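PDB 4B29: dimethylsulfoniopropionate lyase from Roseovarius nubinhibens, which probably cleaves dimethylsulfoniopropionate, releasing dimethyl sulfide and acrylate, with the help of a zinc ion bound in a cupin barrel. Local coordinates for residues A[66-70]-A[113-117]; A[95-99]-A[123-127]; A[110-114]-A[139-145]; A[148-154]-A[183-189]. One frame throughout, in Å; residues are numbered along the deposited sequence.

Contact 1. Residues A[66-70]-A[113-117]. With PO4 (phosphate ion), chain E.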
# COMPACT_ATOMS: atom_id res chain seq x y z
N PRO A 66 -3.25 -15.77 0.95
CA PRO A 66 -4.18 -16.06 -0.14
C PRO A 66 -4.37 -14.90 -1.13
O PRO A 66 -4.71 -15.11 -2.31
CB PRO A 66 -5.48 -16.34 0.60
CG PRO A 66 -5.10 -16.89 1.89
CD PRO A 66 -3.82 -16.11 2.26
N VAL A 67 -4.12 -13.66 -0.66
CA VAL A 67 -4.25 -12.52 -1.54
C VAL A 67 -3.44 -12.62 -2.84
O VAL A 67 -3.82 -12.06 -3.86
CB VAL A 67 -3.90 -11.21 -0.78
CG1 VAL A 67 -2.42 -11.21 -0.41
CG2 VAL A 67 -4.27 -9.98 -1.63
N ILE A 68 -2.30 -13.33 -2.82
CA ILE A 68 -1.47 -13.39 -4.01
C ILE A 68 -2.25 -13.77 -5.29
O ILE A 68 -2.10 -13.16 -6.35
CB ILE A 68 -0.29 -14.37 -3.82
CG1 ILE A 68 0.68 -13.81 -2.77
CG2 ILE A 68 0.46 -14.58 -5.17
CD1 ILE A 68 1.72 -14.85 -2.32
N ASP A 69 -3.07 -14.81 -5.19
CA ASP A 69 -3.76 -15.28 -6.39
C ASP A 69 -4.80 -14.27 -6.88
O ASP A 69 -4.99 -14.11 -8.08
CB ASP A 69 -4.37 -16.66 -6.11
CG ASP A 69 -3.29 -17.76 -6.02
OD1 ASP A 69 -2.12 -17.58 -6.51
OD2 ASP A 69 -3.63 -18.82 -5.45
N HIS A 70 -5.41 -13.55 -5.94
CA HIS A 70 -6.40 -12.50 -6.30
C HIS A 70 -5.73 -11.35 -6.98
O HIS A 70 -6.14 -10.89 -8.04
CB HIS A 70 -7.18 -12.07 -5.07
CG HIS A 70 -7.98 -13.19 -4.46
ND1 HIS A 70 -9.16 -13.63 -5.01
CD2 HIS A 70 -7.75 -13.95 -3.37
CE1 HIS A 70 -9.64 -14.62 -4.27
NE2 HIS A 70 -8.80 -14.84 -3.27
N ASN A 113 -9.01 -13.16 3.15
CA ASN A 113 -8.63 -13.90 1.95
C ASN A 113 -8.24 -13.01 0.78
O ASN A 113 -7.41 -13.39 -0.05
CB ASN A 113 -9.81 -14.77 1.47
CG ASN A 113 -10.01 -16.00 2.33
OD1 ASN A 113 -9.07 -16.48 3.00
ND2 ASN A 113 -11.23 -16.53 2.31
N ARG A 114 -8.88 -11.85 0.68
CA ARG A 114 -8.82 -11.09 -0.56
C ARG A 114 -8.17 -9.70 -0.34
O ARG A 114 -8.24 -8.84 -1.20
CB ARG A 114 -10.24 -10.94 -1.18
CG ARG A 114 -10.82 -12.33 -1.48
CD ARG A 114 -12.01 -12.25 -2.46
NE ARG A 114 -13.10 -11.52 -1.81
CZ ARG A 114 -13.55 -10.34 -2.24
NH1 ARG A 114 -13.00 -9.76 -3.31
NH2 ARG A 114 -14.53 -9.74 -1.59
N PHE A 115 -7.49 -9.55 0.78
CA PHE A 115 -6.70 -8.32 1.01
C PHE A 115 -5.37 -8.73 1.63
O PHE A 115 -5.26 -9.77 2.31
CB PHE A 115 -7.46 -7.38 1.95
CG PHE A 115 -6.61 -6.80 3.08
CD1 PHE A 115 -6.51 -7.50 4.28
CD2 PHE A 115 -5.90 -5.60 2.91
CE1 PHE A 115 -5.75 -7.00 5.35
CE2 PHE A 115 -5.10 -5.10 3.99
CZ PHE A 115 -5.05 -5.79 5.19
N GLY A 116 -4.35 -7.91 1.41
CA GLY A 116 -3.14 -8.06 2.25
C GLY A 116 -2.26 -6.83 2.02
O GLY A 116 -2.56 -5.98 1.18
N TRP A 117 -1.17 -6.74 2.76
CA TRP A 117 -0.26 -5.62 2.55
C TRP A 117 1.17 -6.08 2.83
O TRP A 117 1.39 -7.13 3.46
CB TRP A 117 -0.60 -4.45 3.52
CG TRP A 117 -0.39 -4.72 4.97
CD1 TRP A 117 -1.20 -5.42 5.80
CD2 TRP A 117 0.73 -4.28 5.77
NE1 TRP A 117 -0.67 -5.43 7.10
CE2 TRP A 117 0.52 -4.74 7.09
CE3 TRP A 117 1.87 -3.53 5.48
CZ2 TRP A 117 1.42 -4.47 8.14
CZ3 TRP A 117 2.78 -3.27 6.52
CH2 TRP A 117 2.53 -3.74 7.84
P PO4 E . -10.54 -10.81 -6.87
O1 PO4 E . -9.89 -12.16 -7.27
O2 PO4 E . -9.50 -9.74 -6.61
O3 PO4 E . -11.29 -10.28 -8.07
O4 PO4 E . -11.40 -10.94 -5.62
O HOH W 1 -4.59 -12.80 2.13

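Contact 2. Residues A[95-99]-A[123-127]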
# COMPACT_ATOMS: atom_id res chain seq x y z
N HIS A 95 7.21 -13.07 -3.80
CA HIS A 95 8.54 -12.86 -3.18
C HIS A 95 8.47 -11.95 -1.98
O HIS A 95 9.49 -11.80 -1.29
CB HIS A 95 9.47 -12.23 -4.19
CG HIS A 95 9.68 -13.08 -5.40
ND1 HIS A 95 10.29 -14.32 -5.33
CD2 HIS A 95 9.35 -12.89 -6.70
CE1 HIS A 95 10.32 -14.86 -6.54
NE2 HIS A 95 9.77 -14.01 -7.39
N VAL A 96 7.32 -11.36 -1.71
CA VAL A 96 7.24 -10.42 -0.59
C VAL A 96 6.70 -11.05 0.66
O VAL A 96 6.07 -12.12 0.64
CB VAL A 96 6.40 -9.14 -0.93
CG1 VAL A 96 7.01 -8.38 -2.11
CG2 VAL A 96 4.94 -9.52 -1.21
N GLU A 97 6.92 -10.37 1.79
CA GLU A 97 6.39 -10.79 3.06
C GLU A 97 4.99 -10.17 3.28
O GLU A 97 4.85 -9.04 3.79
CB GLU A 97 7.36 -10.40 4.21
CG GLU A 97 6.77 -10.79 5.55
CD GLU A 97 7.59 -10.21 6.69
OE1 GLU A 97 8.73 -10.67 6.88
OE2 GLU A 97 7.09 -9.29 7.37
N TRP A 98 3.94 -10.92 2.92
CA TRP A 98 2.56 -10.44 3.09
C TRP A 98 2.15 -10.50 4.53
O TRP A 98 2.50 -11.47 5.27
CB TRP A 98 1.57 -11.26 2.22
CG TRP A 98 1.74 -11.04 0.81
CD1 TRP A 98 2.45 -11.81 -0.08
CD2 TRP A 98 1.19 -9.95 0.05
NE1 TRP A 98 2.40 -11.24 -1.34
CE2 TRP A 98 1.61 -10.12 -1.28
CE3 TRP A 98 0.40 -8.82 0.40
CZ2 TRP A 98 1.28 -9.20 -2.30
CZ3 TRP A 98 0.03 -7.92 -0.62
CH2 TRP A 98 0.47 -8.10 -1.94
N ARG A 99 1.37 -9.48 4.90
CA ARG A 99 0.83 -9.25 6.24
C ARG A 99 -0.68 -8.97 6.21
O ARG A 99 -1.23 -8.51 5.19
CB ARG A 99 1.56 -8.06 6.90
CG ARG A 99 3.09 -8.18 6.83
CD ARG A 99 3.81 -6.95 7.39
NE ARG A 99 5.27 -7.16 7.46
CZ ARG A 99 6.16 -6.19 7.68
NH1 ARG A 99 5.76 -4.96 7.91
NH2 ARG A 99 7.46 -6.48 7.73
N PRO A 123 11.67 0.60 8.16
CA PRO A 123 12.43 -0.05 9.25
C PRO A 123 12.38 -1.58 9.13
O PRO A 123 13.38 -2.25 9.40
CB PRO A 123 11.70 0.42 10.51
CG PRO A 123 11.28 1.88 10.11
CD PRO A 123 10.84 1.73 8.66
N SER A 124 11.25 -2.11 8.66
CA SER A 124 11.13 -3.58 8.45
C SER A 124 10.70 -3.93 7.02
O SER A 124 9.94 -4.90 6.79
CB SER A 124 10.27 -4.27 9.50
OG SER A 124 9.13 -3.57 9.84
N GLY A 125 11.20 -3.14 6.09
CA GLY A 125 10.91 -3.32 4.67
C GLY A 125 11.75 -4.42 4.04
O GLY A 125 12.71 -4.96 4.65
N HIS A 126 11.43 -4.78 2.81
CA HIS A 126 12.37 -5.58 2.02
C HIS A 126 13.64 -4.79 1.71
O HIS A 126 14.70 -5.40 1.43
CB HIS A 126 11.67 -6.04 0.73
CG HIS A 126 10.71 -7.14 0.99
ND1 HIS A 126 11.14 -8.45 1.14
CD2 HIS A 126 9.39 -7.13 1.28
CE1 HIS A 126 10.10 -9.20 1.45
NE2 HIS A 126 9.03 -8.43 1.55
N PHE A 127 13.56 -3.45 1.76
CA PHE A 127 14.74 -2.64 1.78
C PHE A 127 14.67 -1.80 3.04
O PHE A 127 13.61 -1.30 3.40
CB PHE A 127 14.76 -1.72 0.57
CG PHE A 127 14.83 -2.51 -0.72
CD1 PHE A 127 13.66 -2.95 -1.34
CD2 PHE A 127 16.07 -2.83 -1.27
CE1 PHE A 127 13.74 -3.74 -2.52
CE2 PHE A 127 16.15 -3.59 -2.48
CZ PHE A 127 14.99 -4.03 -3.08

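Contact 3. Residues A[110-114]-A[139-145]. With PO4 (phosphate ion), chain E; PO4 (phosphate ion), chain B.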
# COMPACT_ATOMS: atom_id res chain seq x y z
N ASP A 110 -13.54 -13.36 4.50
CA ASP A 110 -13.48 -12.99 3.10
C ASP A 110 -12.47 -11.83 2.89
O ASP A 110 -11.69 -11.84 1.93
CB ASP A 110 -14.87 -12.55 2.61
CG ASP A 110 -14.86 -12.12 1.15
OD1 ASP A 110 -14.45 -12.93 0.28
OD2 ASP A 110 -15.28 -10.98 0.86
N PHE A 111 -12.53 -10.86 3.79
CA PHE A 111 -11.61 -9.69 3.73
C PHE A 111 -10.17 -10.20 3.89
O PHE A 111 -9.29 -9.84 3.09
CB PHE A 111 -12.01 -8.71 4.83
CG PHE A 111 -11.26 -7.38 4.80
CD1 PHE A 111 -9.97 -7.28 5.34
CD2 PHE A 111 -11.88 -6.22 4.33
CE1 PHE A 111 -9.30 -6.03 5.39
CE2 PHE A 111 -11.20 -4.97 4.36
CZ PHE A 111 -9.91 -4.91 4.90
N LEU A 112 -9.93 -11.09 4.87
CA LEU A 112 -8.57 -11.66 5.05
C LEU A 112 -8.10 -12.47 3.85
O LEU A 112 -6.90 -12.47 3.52
CB LEU A 112 -8.49 -12.49 6.34
CG LEU A 112 -8.68 -11.67 7.63
CD1 LEU A 112 -8.73 -12.57 8.85
CD2 LEU A 112 -7.51 -10.64 7.79
N ASN A 113 -9.01 -13.16 3.15
CA ASN A 113 -8.63 -13.90 1.95
C ASN A 113 -8.24 -13.01 0.78
O ASN A 113 -7.41 -13.39 -0.05
CB ASN A 113 -9.81 -14.77 1.47
CG ASN A 113 -10.01 -16.00 2.33
OD1 ASN A 113 -9.07 -16.48 3.00
ND2 ASN A 113 -11.23 -16.53 2.31
N ARG A 114 -8.88 -11.85 0.68
CA ARG A 114 -8.82 -11.09 -0.56
C ARG A 114 -8.17 -9.70 -0.34
O ARG A 114 -8.24 -8.84 -1.20
CB ARG A 114 -10.24 -10.94 -1.18
CG ARG A 114 -10.82 -12.33 -1.48
CD ARG A 114 -12.01 -12.25 -2.46
NE ARG A 114 -13.10 -11.52 -1.81
CZ ARG A 114 -13.55 -10.34 -2.24
NH1 ARG A 114 -13.00 -9.76 -3.31
NH2 ARG A 114 -14.53 -9.74 -1.59
N TRP A 139 -6.79 -4.78 -2.19
CA TRP A 139 -8.11 -5.22 -1.76
C TRP A 139 -8.90 -5.67 -2.98
O TRP A 139 -8.98 -4.94 -3.96
CB TRP A 139 -8.89 -4.04 -1.15
CG TRP A 139 -8.36 -3.61 0.18
CD1 TRP A 139 -8.87 -3.92 1.41
CD2 TRP A 139 -7.22 -2.75 0.42
NE1 TRP A 139 -8.12 -3.30 2.40
CE2 TRP A 139 -7.11 -2.59 1.81
CE3 TRP A 139 -6.30 -2.11 -0.42
CZ2 TRP A 139 -6.08 -1.82 2.41
CZ3 TRP A 139 -5.30 -1.31 0.16
CH2 TRP A 139 -5.21 -1.20 1.57
N GLY A 140 -9.47 -6.87 -2.90
CA GLY A 140 -10.33 -7.29 -4.06
C GLY A 140 -11.63 -6.49 -4.04
O GLY A 140 -11.94 -5.73 -3.12
N PRO A 141 -12.45 -6.68 -5.09
CA PRO A 141 -13.74 -5.98 -5.13
C PRO A 141 -14.67 -6.30 -3.97
O PRO A 141 -14.60 -7.37 -3.36
CB PRO A 141 -14.39 -6.50 -6.44
CG PRO A 141 -13.33 -7.20 -7.20
CD PRO A 141 -12.26 -7.62 -6.20
N GLY A 142 -15.58 -5.38 -3.67
CA GLY A 142 -16.63 -5.65 -2.68
C GLY A 142 -16.19 -5.78 -1.26
O GLY A 142 -16.74 -6.57 -0.48
N LEU A 143 -15.15 -5.01 -0.88
CA LEU A 143 -14.67 -5.02 0.50
C LEU A 143 -14.86 -3.67 1.14
O LEU A 143 -14.78 -2.63 0.47
CB LEU A 143 -13.17 -5.38 0.50
CG LEU A 143 -12.84 -6.83 0.11
CD1 LEU A 143 -11.28 -7.05 0.30
CD2 LEU A 143 -13.60 -7.83 1.00
N ASP A 144 -15.16 -3.70 2.44
CA ASP A 144 -15.31 -2.47 3.20
C ASP A 144 -14.25 -2.49 4.30
O ASP A 144 -14.32 -3.26 5.26
CB ASP A 144 -16.71 -2.36 3.79
CG ASP A 144 -17.01 -0.98 4.32
OD1 ASP A 144 -17.32 -0.06 3.51
OD2 ASP A 144 -16.95 -0.83 5.56
N TYR A 145 -13.23 -1.68 4.11
CA TYR A 145 -12.16 -1.52 5.11
C TYR A 145 -12.66 -0.43 6.01
O TYR A 145 -12.71 0.75 5.61
CB TYR A 145 -10.87 -1.12 4.38
CG TYR A 145 -9.62 -1.02 5.23
CD1 TYR A 145 -9.58 -1.49 6.55
CD2 TYR A 145 -8.45 -0.49 4.68
CE1 TYR A 145 -8.40 -1.38 7.31
CE2 TYR A 145 -7.26 -0.41 5.42
CZ TYR A 145 -7.26 -0.85 6.73
OH TYR A 145 -6.08 -0.77 7.46
P PO4 E . -10.54 -10.81 -6.87
O1 PO4 E . -9.89 -12.16 -7.27
O2 PO4 E . -9.50 -9.74 -6.61
O3 PO4 E . -11.29 -10.28 -8.07
O4 PO4 E . -11.40 -10.94 -5.62
P PO4 B . -3.88 1.98 6.22
O1 PO4 B . -4.09 0.52 6.53
O2 PO4 B . -2.58 2.09 5.40
O3 PO4 B . -5.03 2.59 5.44
O4 PO4 B . -3.72 2.80 7.45

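Contact 4. Residues A[148-154]-A[183-189]. With ZN (zinc ion), chain J; PO4 (phosphate ion), chain B.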
# COMPACT_ATOMS: atom_id res chain seq x y z
N HIS A 148 -10.27 3.20 10.56
CA HIS A 148 -9.04 2.79 11.26
C HIS A 148 -8.15 4.02 11.35
O HIS A 148 -8.38 5.02 10.67
CB HIS A 148 -8.34 1.65 10.53
CG HIS A 148 -8.02 1.95 9.11
ND1 HIS A 148 -8.98 1.92 8.12
CD2 HIS A 148 -6.85 2.24 8.48
CE1 HIS A 148 -8.43 2.21 6.95
NE2 HIS A 148 -7.13 2.40 7.15
N GLU A 149 -7.12 3.95 12.21
CA GLU A 149 -6.39 5.17 12.50
C GLU A 149 -5.01 4.83 13.04
O GLU A 149 -4.74 3.68 13.42
CB GLU A 149 -7.15 6.01 13.55
CG GLU A 149 -7.28 5.23 14.88
CD GLU A 149 -8.14 6.01 15.82
OE1 GLU A 149 -9.38 5.94 15.69
OE2 GLU A 149 -7.56 6.75 16.64
N HIS A 150 -4.15 5.83 13.08
CA HIS A 150 -2.79 5.66 13.60
C HIS A 150 -2.17 7.03 13.78
O HIS A 150 -2.50 8.00 13.06
CB HIS A 150 -1.92 4.82 12.64
CG HIS A 150 -2.17 5.14 11.20
ND1 HIS A 150 -1.72 6.28 10.59
CD2 HIS A 150 -2.89 4.47 10.27
CE1 HIS A 150 -2.13 6.31 9.32
NE2 HIS A 150 -2.83 5.20 9.11
N LEU A 151 -1.18 7.10 14.69
CA LEU A 151 -0.50 8.38 14.88
C LEU A 151 0.26 8.94 13.63
O LEU A 151 0.17 10.11 13.33
CB LEU A 151 0.45 8.27 16.11
CG LEU A 151 1.29 9.50 16.40
CD1 LEU A 151 0.43 10.74 16.78
CD2 LEU A 151 2.22 9.12 17.60
N PRO A 152 1.07 8.11 12.92
CA PRO A 152 1.86 8.67 11.81
C PRO A 152 0.97 9.17 10.68
O PRO A 152 -0.17 8.68 10.50
CB PRO A 152 2.69 7.45 11.30
CG PRO A 152 2.03 6.21 11.88
CD PRO A 152 1.46 6.72 13.23
N GLU A 153 1.46 10.19 10.02
CA GLU A 153 0.80 10.67 8.76
C GLU A 153 1.03 9.68 7.64
O GLU A 153 2.03 8.95 7.63
CB GLU A 153 1.43 11.98 8.36
CG GLU A 153 1.08 13.13 9.39
CD GLU A 153 1.75 14.40 9.03
OE1 GLU A 153 2.38 14.48 7.95
OE2 GLU A 153 1.66 15.42 9.77
N GLU A 154 0.14 9.70 6.65
CA GLU A 154 0.26 8.74 5.55
C GLU A 154 -0.18 9.45 4.29
O GLU A 154 -1.03 10.34 4.33
CB GLU A 154 -0.69 7.61 5.94
CG GLU A 154 -1.28 6.85 4.92
CD GLU A 154 -2.05 5.68 5.49
OE1 GLU A 154 -3.18 5.85 5.99
OE2 GLU A 154 -1.58 4.56 5.36
N HIS A 183 -3.51 11.57 4.79
CA HIS A 183 -4.24 11.30 6.04
C HIS A 183 -3.48 11.91 7.20
O HIS A 183 -2.38 11.47 7.51
CB HIS A 183 -4.36 9.80 6.29
CG HIS A 183 -5.27 9.11 5.30
ND1 HIS A 183 -5.12 7.78 4.97
CD2 HIS A 183 -6.27 9.59 4.53
CE1 HIS A 183 -6.05 7.45 4.07
NE2 HIS A 183 -6.77 8.53 3.80
N PRO A 184 -4.03 12.95 7.82
CA PRO A 184 -3.31 13.59 8.91
C PRO A 184 -3.25 12.66 10.12
O PRO A 184 -4.03 11.70 10.25
CB PRO A 184 -4.15 14.83 9.28
CG PRO A 184 -5.22 14.91 8.24
CD PRO A 184 -5.30 13.62 7.43
N ALA A 185 -2.30 12.97 11.01
CA ALA A 185 -2.13 12.14 12.20
C ALA A 185 -3.41 11.88 12.96
O ALA A 185 -4.19 12.83 13.25
CB ALA A 185 -1.11 12.84 13.16
N ASN A 186 -3.63 10.61 13.33
CA ASN A 186 -4.75 10.17 14.20
C ASN A 186 -6.15 10.34 13.54
O ASN A 186 -7.16 10.01 14.18
CB ASN A 186 -4.78 10.94 15.55
CG ASN A 186 -3.58 10.65 16.45
OD1 ASN A 186 -2.95 11.59 17.05
ND2 ASN A 186 -3.30 9.39 16.59
N ALA A 187 -6.22 10.83 12.29
CA ALA A 187 -7.56 11.02 11.69
C ALA A 187 -8.09 9.67 11.18
O ALA A 187 -7.43 9.02 10.37
CB ALA A 187 -7.49 12.04 10.53
N PRO A 188 -9.27 9.22 11.66
CA PRO A 188 -9.73 7.95 11.17
C PRO A 188 -10.09 8.01 9.69
O PRO A 188 -10.57 9.05 9.20
CB PRO A 188 -10.98 7.66 11.99
CG PRO A 188 -10.79 8.45 13.27
CD PRO A 188 -10.06 9.69 12.83
N HIS A 189 -9.82 6.92 8.99
CA HIS A 189 -10.11 6.84 7.55
C HIS A 189 -10.64 5.46 7.25
O HIS A 189 -10.48 4.51 8.05
CB HIS A 189 -8.85 7.22 6.72
CG HIS A 189 -7.56 6.63 7.25
ND1 HIS A 189 -6.92 7.15 8.35
CD2 HIS A 189 -6.79 5.62 6.78
CE1 HIS A 189 -5.80 6.45 8.57
NE2 HIS A 189 -5.69 5.55 7.61
ZN ZN J . -3.88 4.67 7.42
P PO4 B . -3.88 1.98 6.22
O1 PO4 B . -4.09 0.52 6.53
O2 PO4 B . -2.58 2.09 5.40
O3 PO4 B . -5.03 2.59 5.44
O4 PO4 B . -3.72 2.80 7.45
O HOH W 2 -8.26 9.53 16.51
O HOH W 3 -4.62 7.08 16.37
O HOH W 4 -4.94 7.98 11.29
O HOH W 5 -2.92 9.17 9.82
O HOH W 6 -0.92 15.45 10.86

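Contact 1. Residues A[66-70]-A[113-117]
With chi1 at -62° in His70 and -60° in Arg114, CG of each side chain stands anti to its own carbonyl carbon, and the imidazole of the first slides under the aliphatic shaft of the second. Arg114 CG lies over one face of the His70 ring in a CH-pi contact, 3.8 Å from the ring centroid and set toward the NE2 and CE1 side. The ring and the guanidinium do not stack; their planes are 73° apart. Both polar ends turn to the same phosphate ion, probably from the crystallisation liquor: His70 ND1 donates to its O1 at 2.8 Å, with the oxygen in the ring plane, and Arg114 NH1 donates to its O4 at 3.0 Å. Tyr138 adds its hydroxyl to this anion site, while the stronger partner of the Arg114 guanidinium is Asp110. In the fold, the first turn of helix 67-73 rests against the point where the chain passes from helix 109-114 to strand 115-122 of the large mixed sheet. Val67 makes the buried half of the contact: CG2 lies 3.7 Å from Phe115 C, and CG1 reaches the CA of Gly116. No direct hydrogen bond joins the two backbones here. Instead, a water accepts from Val67 N at 3.0 Å and donates to Phe115 O at 3.1 Å.

Contact 2. Residues A[95-99]-A[123-127]
His126 reaches across to the 95-99 loop with its imidazole, and the ring meets the backbone there rather than a polar side chain. From CB, the chain leaves with CG anti to the carbonyl carbon (chi1 -76°), which sends the ring toward Val96 and Glu97. His126 CD2 keeps 4.1 Å from Glu97 N. On the other side of the ring, His126 CE1 comes to 3.7 Å from Val96 CA and also lies near His95 O. At the tip, His126 NE2 accepts from Glu97 N at 2.9 Å; the donor lies close to the ring plane and the N-H...N angle is 159°. Val96 CB and Glu97 CB are each 3.7 Å from His126 NE2, which therefore acts as an acceptor.

A second bond ties the far ends of the segments together. In the conformer modelled here, one of two, Arg99 NH2 donates to Ser124 O at 3.1 Å, bent to 136° and tilted from the guanidinium plane. The same guanidinium holds Glu97 side-on, NE and NH2 both converging on OE2, which lies in the guanidinium plane; NH1 forms a salt bridge with Glu119, whose OE1 also takes the Ser124 hydroxyl.

Both segments are irregular: the first runs between helices 83-92 and 104-107, and the second joins strand 115-122 to strand 127-128. Leu28 of helix 24-41 touches both Val96 and His126, while Arg99 pairs through its backbone with Trp117 of strand 115-122.

Contact 3. Residues A[110-114]-A[139-145]
Phe111 pushes its ring among Trp139, Leu143 and Tyr145 and forms the tight, buried half of this contact. CG stands opposite the backbone N (chi1 -174°), carrying CZ to 3.5 Å from Trp139 NE1 and CE2 to 3.7 Å from Tyr145 CA. The three rings make an aromatic cluster with oblique planes, 71° between Phe111 and the five-membered ring of Trp139. Leu143 fills the middle, its CD2 lying against Arg114 NH2 at 3.3 Å and, on the other side, more loosely against Phe111 CD2.

Toward the exposed turn around Gly142 the contact becomes polar. Arg114 NH1 and NH2 grip Pro141 O end-on, at 2.9 and 3.0 Å, with the oxygen in the guanidinium plane. Asp110, itself exposed, holds NE and NH2 from the side, one carboxylate oxygen to each, so the guanidinium is fixed flat between carboxylate and carbonyl. The bond from Gly140 N to Arg114 O, 2.9 Å, joins the two backbones.

Helix 109-114 thus lies against the connection from strand 133-139 of the mixed sheet to strand 144-149 of the five-stranded one. On that second strand, Tyr145 stacks on His148 and its hydroxyl hydrogen-bonds to the phosphate in the zinc site.

Contact 4. Residues A[148-154]-A[183-189]
The zinc site of the cupin barrel is built here, where the 148-154 segment supplies His150 and Glu154 and the 183-189 segment supplies His189. Three protein atoms bind the zinc ion: His150 NE2 at 2.1 Å, Glu154 OE1 at 2.0 Å and His189 NE2 at 2.0 Å. A phosphate, probably from the crystallisation liquor, adds O4 at 1.9 Å. The His150 and His189 side chains cross at about a right angle, their ring planes 75° apart, and both NE2 atoms point at the metal.

A second shell orients these ligands. His189 ND1 donates to Ala187 O in the carbonyl plane, and His150 ND1 donates to Pro152 O, which fixes the rotation of both rings. Glu154 OE1 also accepts from His183 ND1 at 2.9 Å in a nearly straight bond on its anti side, out of the carboxylate plane; this would probably polarise the carboxylate. His183 ND1 sits over one face of the His189 ring, toward its rim, and His148 O lies over the opposite face.

Antiparallel hydrogen-bonded pairs, His148 with His189 and Glu154 with His183, hold the backbones at the two ends. Between them a type II turn from Pro184 to Ala187 passes the 150-152 loop, where Asn186 N bonds to His150 O. On the outer side, two waters link Glu149 OE2 to Asn186, one through its carbonyl and one through ND2, while Glu149 OE1 hydrogen-bonds to Ser216. Within the pocket, His148 NE2 donates to phosphate O3 at 2.7 Å, with the oxygen in its ring plane.

In the fold
Contacts 1 and 3 lie about 8 Å apart, centre to centre, and share Asn113 and Arg114: helix 109-114 meets both helix 67-73 and the 139-145 connection, and both contacts reach one phosphate. Contact 2, about 15 Å from contact 1 between centres, joins it through Trp98, packed against Ile68 and Gly116, and through the backbone of Arg99 and Trp117. Along the chain its segments alternate with those of contacts 1 and 3. Contact 4 follows all three, more than 20 Å away between centres. Strand 144-149 links it to contact 3, with Tyr145 and His148 holding a second phosphate, the one on the zinc ion, so helix 109-114 is connected to the zinc pocket through that strand.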